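Local coordinates for protein citryl-CoA lyase (Hydrogenobacter thermophilus, PDB 6HXP) that probably cleaves citryl-CoA into acetyl-CoA and oxaloacetate, binding coenzyme A as a member of the citrate synthase family, at residues Tyr137-Arg140 and Phe145-Arg148; Arg151-Ala156 and Leu184-Asp189. All blocks are in the same frame, centred on the assembly; numbering follows the deposited sequence.

How the contacts relate
Both contacts use helix 147-158 and both reach coenzyme A, yet their chemistry differs. Contact 1, at the helix start, is partly buried and polar: His139 of the coenzyme A-binding loop meets the Asp146-Arg148 pair. Contact 2, about 8 Å away between centres, is buried and apolar, with leucine, methionine and valine side chains joining the middle of the same helix to the run into helix 188-198. Residues 184-189 tie the two together: Val185 O accepts from Gly138 N (2.8 Å), Asn187 ND2 donates to Gly138 O, and Val188 N makes a weak bond to Asp146 OD2. Each contact also packs against the second subunit.

Contact 1: residues Tyr137-Arg140 and Phe145-Arg148; sequences YGHR and FDPR. With COA (coenzyme A), chain B.
In the wall of the coenzyme A pocket, the CD2-NE2 edge of the His139 ring meets Arg148 NH2 at the start of helix 147-158, with Asp146 OD2 4.1 Å from His139 CD2. With CG anti to the backbone N (chi1 -166°), the imidazole puts both CD2 and NE2 of His139 3.4 Å from Arg148 NH2, which lies near the ring plane. The angle is too poor for a hydrogen bond, and ring and guanidinium stand almost perpendicular (88°); His139 ND1 is instead bonded to Tyr141 N. Arg148 is committed to Asp146: NE meets OD1 on its syn lone pair at 2.9 Å, nearly straight (172°), while Arg148 NH2 donates to Asp146 OD2 at 2.8 Å, on its syn side but tilted out of both planes, a side-on, two-nitrogen salt bridge. Arg148 N reaches Asp146 OD1 on the anti side, tilted from the carboxylate plane, making Asp146 the N-cap and fixing its carboxylate with three bonds. Tyr137 O accepts from adenine N6A at 3.0 Å. Gly138 CA passes 3.6 Å from COA OAP, where a beta carbon would collide. The poorly ordered Arg140 points NH1 at COA O4A, 3.3 Å away and in the guanidinium plane. Adenine-binding carbonyl and diphosphate-binding arginine belong to the coenzyme A site, consistent with the citrate synthase family.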
loop_
_atom_site.group_PDB
_atom_site.type_symbol
_atom_site.label_atom_id
_atom_site.label_comp_id
_atom_site.label_asym_id
_atom_site.label_seq_id
_atom_site.Cartn_x
_atom_site.Cartn_y
_atom_site.Cartn_z
ATOM N N TYR A 137 -28.853 0.076 -2.739
ATOM C CA TYR A 137 -29.957 0.706 -3.435
ATOM C C TYR A 137 -29.631 2.140 -3.792
ATOM O O TYR A 137 -28.945 2.841 -3.038
ATOM C CB TYR A 137 -31.230 0.652 -2.587
ATOM C CG TYR A 137 -31.650 -0.775 -2.337
ATOM C CD1 TYR A 137 -31.128 -1.494 -1.271
ATOM C CD2 TYR A 137 -32.479 -1.443 -3.230
ATOM C CE1 TYR A 137 -31.372 -2.854 -1.127
ATOM C CE2 TYR A 137 -32.799 -2.783 -3.049
ATOM C CZ TYR A 137 -32.237 -3.490 -1.998
ATOM O OH TYR A 137 -32.465 -4.833 -1.838
ATOM N N GLY A 138 -30.183 2.560 -4.924
ATOM C CA GLY A 138 -30.030 3.898 -5.458
ATOM C C GLY A 138 -28.902 4.075 -6.450
ATOM O O GLY A 138 -27.880 3.403 -6.381
ATOM N N HIS A 139 -29.068 5.049 -7.361
ATOM C CA HIS A 139 -28.061 5.370 -8.373
ATOM C C HIS A 139 -28.249 6.815 -8.802
ATOM O O HIS A 139 -29.381 7.276 -8.853
ATOM C CB HIS A 139 -28.212 4.445 -9.587
ATOM C CG HIS A 139 -27.036 4.467 -10.518
ATOM N ND1 HIS A 139 -26.894 5.453 -11.490
ATOM C CD2 HIS A 139 -25.987 3.619 -10.601
ATOM C CE1 HIS A 139 -25.774 5.157 -12.140
ATOM N NE2 HIS A 139 -25.204 4.044 -11.653
ATOM N N ARG A 140 -27.157 7.523 -9.095
ATOM C CA ARG A 140 -27.235 8.936 -9.510
ATOM C C ARG A 140 -28.011 9.143 -10.817
ATOM O O ARG A 140 -28.664 10.177 -10.984
ATOM C CB ARG A 140 -25.828 9.560 -9.660
ATOM C CG ARG A 140 -25.121 9.949 -8.360
ATOM C CD ARG A 140 -25.733 11.157 -7.651
ATOM N NE ARG A 140 -25.691 12.376 -8.468
ATOM C CZ ARG A 140 -26.713 13.214 -8.636
ATOM N NH1 ARG A 140 -27.878 12.982 -8.043
ATOM N NH2 ARG A 140 -26.577 14.291 -9.398
ATOM N N PHE A 145 -34.220 1.227 -13.524
ATOM C CA PHE A 145 -33.503 -0.001 -13.183
ATOM C C PHE A 145 -32.055 0.182 -13.524
ATOM O O PHE A 145 -31.722 0.993 -14.394
ATOM C CB PHE A 145 -34.054 -1.249 -13.919
ATOM C CG PHE A 145 -33.892 -1.244 -15.426
ATOM C CD1 PHE A 145 -34.823 -0.620 -16.239
ATOM C CD2 PHE A 145 -32.796 -1.847 -16.025
ATOM C CE1 PHE A 145 -34.664 -0.603 -17.626
ATOM C CE2 PHE A 145 -32.655 -1.859 -17.407
ATOM C CZ PHE A 145 -33.591 -1.244 -18.200
ATOM N N ASP A 146 -31.193 -0.552 -12.817
ATOM C CA ASP A 146 -29.758 -0.555 -13.083
ATOM C C ASP A 146 -29.551 -1.669 -14.121
ATOM O O ASP A 146 -29.811 -2.821 -13.815
ATOM C CB ASP A 146 -28.985 -0.803 -11.795
ATOM C CG ASP A 146 -27.492 -0.769 -11.960
ATOM O OD1 ASP A 146 -27.002 -1.086 -13.079
ATOM O OD2 ASP A 146 -26.806 -0.397 -10.997
ATOM N N PRO A 147 -29.128 -1.351 -15.356
ATOM C CA PRO A 147 -29.001 -2.411 -16.374
ATOM C C PRO A 147 -28.020 -3.514 -15.988
ATOM O O PRO A 147 -28.154 -4.645 -16.422
ATOM C CB PRO A 147 -28.563 -1.685 -17.636
ATOM C CG PRO A 147 -28.317 -0.324 -17.282
ATOM C CD PRO A 147 -28.768 -0.028 -15.900
ATOM N N ARG A 148 -27.066 -3.196 -15.129
ATOM C CA ARG A 148 -26.085 -4.179 -14.701
ATOM C C ARG A 148 -26.726 -5.193 -13.750
ATOM O O ARG A 148 -26.441 -6.394 -13.808
ATOM C CB ARG A 148 -24.908 -3.481 -14.042
ATOM C CG ARG A 148 -24.226 -2.459 -14.960
ATOM C CD ARG A 148 -23.364 -1.469 -14.218
ATOM N NE ARG A 148 -24.138 -0.682 -13.258
ATOM C CZ ARG A 148 -23.578 0.137 -12.373
ATOM N NH1 ARG A 148 -22.262 0.327 -12.374
ATOM N NH2 ARG A 148 -24.326 0.765 -11.476
HETATM N N1A COA B . -31.850 4.073 1.095
HETATM C C2A COA B . -32.754 4.945 1.559
HETATM N N3A COA B . -33.015 6.186 1.133
HETATM C C4A COA B . -32.218 6.523 0.110
HETATM C C5A COA B . -31.235 5.735 -0.469
HETATM C C6A COA B . -31.061 4.441 0.060
HETATM N N6A COA B . -30.181 3.559 -0.420
HETATM N N7A COA B . -30.624 6.406 -1.516
HETATM C C8A COA B . -31.247 7.558 -1.554
HETATM N N9A COA B . -32.228 7.696 -0.606
HETATM C C1B COA B . -33.171 8.804 -0.443
HETATM C C2B COA B . -32.670 10.178 -0.922
HETATM O O2B COA B . -32.201 10.946 0.181
HETATM C C3B COA B . -33.950 10.758 -1.516
HETATM O O3B COA B . -34.831 11.201 -0.458
HETATM P P3B COA B . -35.949 12.375 -0.560
HETATM O O7A COA B . -35.929 13.043 -1.900
HETATM O O8A COA B . -37.293 11.707 -0.254
HETATM O O9A COA B . -35.629 13.340 0.589
HETATM C C4B COA B . -34.604 9.534 -2.145
HETATM O O4B COA B . -34.346 8.496 -1.177
HETATM C C5B COA B . -34.068 9.094 -3.486
HETATM O O5B COA B . -33.873 10.231 -4.352
HETATM P P1A COA B . -32.804 10.186 -5.575
HETATM O O1A COA B . -32.670 11.524 -6.194
HETATM O O2A COA B . -33.295 9.095 -6.528
HETATM O O3A COA B . -31.412 9.694 -4.976
HETATM P P2A COA B . -30.006 10.414 -4.779
HETATM O O4A COA B . -29.585 11.080 -6.033
HETATM O O5A COA B . -30.171 11.372 -3.597
HETATM O O6A COA B . -28.942 9.284 -4.274
HETATM C CBP COA B . -26.860 8.026 -4.384
HETATM C CCP COA B . -27.925 8.789 -5.166
HETATM C CDP COA B . -26.155 7.064 -5.353
HETATM C CEP COA B . -25.835 9.040 -3.860
HETATM C CAP COA B . -27.436 7.233 -3.182
HETATM O OAP COA B . -28.685 6.617 -3.457
HETATM C C9P COA B . -26.464 6.217 -2.591
HETATM O O9P COA B . -25.585 6.577 -1.812
HETATM N N8P COA B . -26.652 4.939 -2.934
HETATM C C7P COA B . -25.910 3.841 -2.329
HETATM C C6P COA B . -26.390 3.544 -0.921
HETATM C C5P COA B . -25.431 2.662 -0.157
HETATM O O5P COA B . -25.134 1.542 -0.568
HETATM N N4P COA B . -24.968 3.166 0.988
HETATM C C3P COA B . -24.501 2.354 2.105
HETATM C C2P COA B . -23.154 1.697 1.869
HETATM S S1P COA B . -21.971 3.011 1.466
#

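Contact 2: residues Arg151-Ala156 and Leu184-Asp189. With COA (coenzyme A), chain B.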
loop_
_atom_site.group_PDB
_atom_site.type_symbol
_atom_site.label_atom_id
_atom_site.label_comp_id
_atom_site.label_asym_id
_atom_site.label_seq_id
_atom_site.Cartn_x
_atom_site.Cartn_y
_atom_site.Cartn_z
ATOM N N ARG A 151 -29.066 -7.396 -15.968
ATOM C CA ARG A 151 -28.344 -8.423 -16.706
ATOM C C ARG A 151 -28.024 -9.621 -15.794
ATOM O O ARG A 151 -28.233 -10.781 -16.179
ATOM C CB ARG A 151 -27.059 -7.836 -17.290
ATOM C CG ARG A 151 -26.181 -8.820 -18.070
ATOM C CD ARG A 151 -26.922 -9.382 -19.247
ATOM N NE ARG A 151 -26.035 -10.258 -20.000
ATOM C CZ ARG A 151 -26.460 -11.240 -20.777
ATOM N NH1 ARG A 151 -27.766 -11.454 -20.936
ATOM N NH2 ARG A 151 -25.588 -12.038 -21.386
ATOM N N LEU A 152 -27.508 -9.329 -14.600
ATOM C CA LEU A 152 -27.150 -10.382 -13.649
ATOM C C LEU A 152 -28.389 -11.188 -13.198
ATOM O O LEU A 152 -28.320 -12.418 -13.096
ATOM C CB LEU A 152 -26.443 -9.806 -12.446
ATOM C CG LEU A 152 -24.998 -9.424 -12.687
ATOM C CD1 LEU A 152 -24.479 -8.570 -11.529
ATOM C CD2 LEU A 152 -24.103 -10.683 -12.839
ATOM N N MET A 153 -29.487 -10.503 -12.928
ATOM C CA MET A 153 -30.707 -11.158 -12.482
ATOM C C MET A 153 -31.338 -11.946 -13.609
ATOM O O MET A 153 -31.898 -13.016 -13.368
ATOM C CB MET A 153 -31.704 -10.194 -11.808
ATOM C CG MET A 153 -31.166 -9.592 -10.518
ATOM S SD MET A 153 -30.774 -10.891 -9.297
ATOM C CE MET A 153 -30.143 -9.906 -7.953
ATOM N N ASP A 154 -31.246 -11.454 -14.850
ATOM C CA ASP A 154 -31.784 -12.210 -15.991
ATOM C C ASP A 154 -31.018 -13.505 -16.123
ATOM O O ASP A 154 -31.626 -14.547 -16.370
ATOM C CB ASP A 154 -31.637 -11.430 -17.312
ATOM C CG ASP A 154 -32.602 -10.281 -17.480
ATOM O OD1 ASP A 154 -33.587 -10.205 -16.699
ATOM O OD2 ASP A 154 -32.370 -9.439 -18.394
ATOM N N ILE A 155 -29.699 -13.447 -15.984
ATOM C CA ILE A 155 -28.869 -14.674 -16.051
ATOM C C ILE A 155 -29.246 -15.612 -14.902
ATOM O O ILE A 155 -29.471 -16.816 -15.121
ATOM C CB ILE A 155 -27.371 -14.313 -16.029
ATOM C CG1 ILE A 155 -26.974 -13.565 -17.319
ATOM C CG2 ILE A 155 -26.517 -15.580 -15.895
ATOM C CD1 ILE A 155 -25.663 -12.787 -17.143
ATOM N N ALA A 156 -29.353 -15.063 -13.683
ATOM C CA ALA A 156 -29.730 -15.882 -12.518
ATOM C C ALA A 156 -31.082 -16.581 -12.768
ATOM O O ALA A 156 -31.227 -17.742 -12.422
ATOM C CB ALA A 156 -29.833 -15.018 -11.300
ATOM N N LEU A 184 -36.160 3.616 -6.272
ATOM C CA LEU A 184 -34.734 3.564 -5.932
ATOM C C LEU A 184 -34.277 2.170 -6.408
ATOM O O LEU A 184 -34.692 1.165 -5.842
ATOM C CB LEU A 184 -34.473 3.683 -4.425
ATOM C CG LEU A 184 -34.165 5.067 -3.886
ATOM C CD1 LEU A 184 -34.283 5.074 -2.400
ATOM C CD2 LEU A 184 -32.787 5.509 -4.278
ATOM N N VAL A 185 -33.392 2.129 -7.381
ATOM C CA VAL A 185 -33.002 0.855 -8.002
ATOM C C VAL A 185 -32.162 -0.016 -7.103
ATOM O O VAL A 185 -31.357 0.489 -6.314
ATOM C CB VAL A 185 -32.282 1.099 -9.358
ATOM C CG1 VAL A 185 -33.116 1.985 -10.290
ATOM C CG2 VAL A 185 -30.887 1.659 -9.170
ATOM N N LEU A 186 -32.242 -1.324 -7.334
ATOM C CA LEU A 186 -31.282 -2.282 -6.776
ATOM C C LEU A 186 -30.041 -2.071 -7.658
ATOM O O LEU A 186 -30.081 -2.369 -8.847
ATOM C CB LEU A 186 -31.803 -3.714 -6.905
ATOM C CG LEU A 186 -30.803 -4.812 -6.505
ATOM C CD1 LEU A 186 -30.434 -4.722 -5.059
ATOM C CD2 LEU A 186 -31.360 -6.187 -6.805
ATOM N N ASN A 187 -28.990 -1.500 -7.125
ATOM C CA ASN A 187 -27.797 -1.197 -7.911
ATOM C C ASN A 187 -26.901 -2.399 -8.017
ATOM O O ASN A 187 -27.118 -3.436 -7.355
ATOM C CB ASN A 187 -27.062 0.064 -7.401
ATOM C CG ASN A 187 -26.441 -0.080 -6.043
ATOM O OD1 ASN A 187 -25.787 -1.077 -5.744
ATOM N ND2 ASN A 187 -26.541 0.983 -5.226
ATOM N N VAL A 188 -25.854 -2.313 -8.848
ATOM C CA VAL A 188 -24.996 -3.461 -9.088
ATOM C C VAL A 188 -24.313 -3.984 -7.822
ATOM O O VAL A 188 -24.080 -5.190 -7.685
ATOM C CB VAL A 188 -23.994 -3.167 -10.234
ATOM C CG1 VAL A 188 -22.903 -2.163 -9.801
ATOM C CG2 VAL A 188 -23.408 -4.448 -10.779
ATOM N N ASP A 189 -24.071 -3.109 -6.829
ATOM C CA ASP A 189 -23.485 -3.593 -5.566
ATOM C C ASP A 189 -24.505 -4.500 -4.861
ATOM O O ASP A 189 -24.144 -5.560 -4.347
ATOM C CB ASP A 189 -23.154 -2.448 -4.590
ATOM C CG ASP A 189 -22.082 -1.498 -5.033
ATOM O OD1 ASP A 189 -21.174 -1.938 -5.748
ATOM O OD2 ASP A 189 -22.139 -0.300 -4.625
HETATM N N1A COA B . -31.850 4.073 1.095
HETATM C C2A COA B . -32.754 4.945 1.559
HETATM N N3A COA B . -33.015 6.186 1.133
HETATM C C4A COA B . -32.218 6.523 0.110
HETATM C C5A COA B . -31.235 5.735 -0.469
HETATM C C6A COA B . -31.061 4.441 0.060
HETATM N N6A COA B . -30.181 3.559 -0.420
HETATM N N7A COA B . -30.624 6.406 -1.516
HETATM C C8A COA B . -31.247 7.558 -1.554
HETATM N N9A COA B . -32.228 7.696 -0.606
HETATM C C1B COA B . -33.171 8.804 -0.443
HETATM C C2B COA B . -32.670 10.178 -0.922
HETATM O O2B COA B . -32.201 10.946 0.181
HETATM C C3B COA B . -33.950 10.758 -1.516
HETATM O O3B COA B . -34.831 11.201 -0.458
HETATM P P3B COA B . -35.949 12.375 -0.560
HETATM O O7A COA B . -35.929 13.043 -1.900
HETATM O O8A COA B . -37.293 11.707 -0.254
HETATM O O9A COA B . -35.629 13.340 0.589
HETATM C C4B COA B . -34.604 9.534 -2.145
HETATM O O4B COA B . -34.346 8.496 -1.177
HETATM C C5B COA B . -34.068 9.094 -3.486
HETATM O O5B COA B . -33.873 10.231 -4.352
HETATM P P1A COA B . -32.804 10.186 -5.575
HETATM O O1A COA B . -32.670 11.524 -6.194
HETATM O O2A COA B . -33.295 9.095 -6.528
HETATM O O3A COA B . -31.412 9.694 -4.976
HETATM P P2A COA B . -30.006 10.414 -4.779
HETATM O O4A COA B . -29.585 11.080 -6.033
HETATM O O5A COA B . -30.171 11.372 -3.597
HETATM O O6A COA B . -28.942 9.284 -4.274
HETATM C CBP COA B . -26.860 8.026 -4.384
HETATM C CCP COA B . -27.925 8.789 -5.166
HETATM C CDP COA B . -26.155 7.064 -5.353
HETATM C CEP COA B . -25.835 9.040 -3.860
HETATM C CAP COA B . -27.436 7.233 -3.182
HETATM O OAP COA B . -28.685 6.617 -3.457
HETATM C C9P COA B . -26.464 6.217 -2.591
HETATM O O9P COA B . -25.585 6.577 -1.812
HETATM N N8P COA B . -26.652 4.939 -2.934
HETATM C C7P COA B . -25.910 3.841 -2.329
HETATM C C6P COA B . -26.390 3.544 -0.921
HETATM C C5P COA B . -25.431 2.662 -0.157
HETATM O O5P COA B . -25.134 1.542 -0.568
HETATM N N4P COA B . -24.968 3.166 0.988
HETATM C C3P COA B . -24.501 2.354 2.105
HETATM C C2P COA B . -23.154 1.697 1.869
HETATM S S1P COA B . -21.971 3.011 1.466
#
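Leu152 and Val188 bring the backbones closest, CA to CA 8.6 Å, where a turn of helix 147-158 passes the first turn of helix 188-198 and the loop leading into it. The gap is bridged by two apolar touches. Leu152 CD1 meets Val188 CG2 at 4.3 Å, and Leu152 also packs on Ile192 and Ile195 further along helix 188-198. One residue on, Met153 bends at chi2 (-60°) and brings its terminal CE to 4.1 Å from Leu186 CD2, the two side chains crossing at about a right angle. Leu186 has CG anti to its backbone N (chi1 173°), which places CD2 against the methionine methyl. Asn187 is the N-cap of helix 188-198: its OD1 takes a weak bond from Asp189 N and a hydrogen bond from Gly190 N. At the far end of the loop Leu184 faces coenzyme A, CD1 3.6 Å over adenine C4A and CD2 3.6 Å over N7A, so both methyls lie on one face of the base. With an alanine at Leu184 the base would probably lose both methyl contacts on that face, leaving a gap and the adenine freer to shift or tilt. Arg151 NH2 bonds to Val28 O of the second subunit. Helices packed behind a loop whose Leu184 lies against the adenine fit the mainly helical fold of the citrate synthase family, here at its coenzyme A pocket.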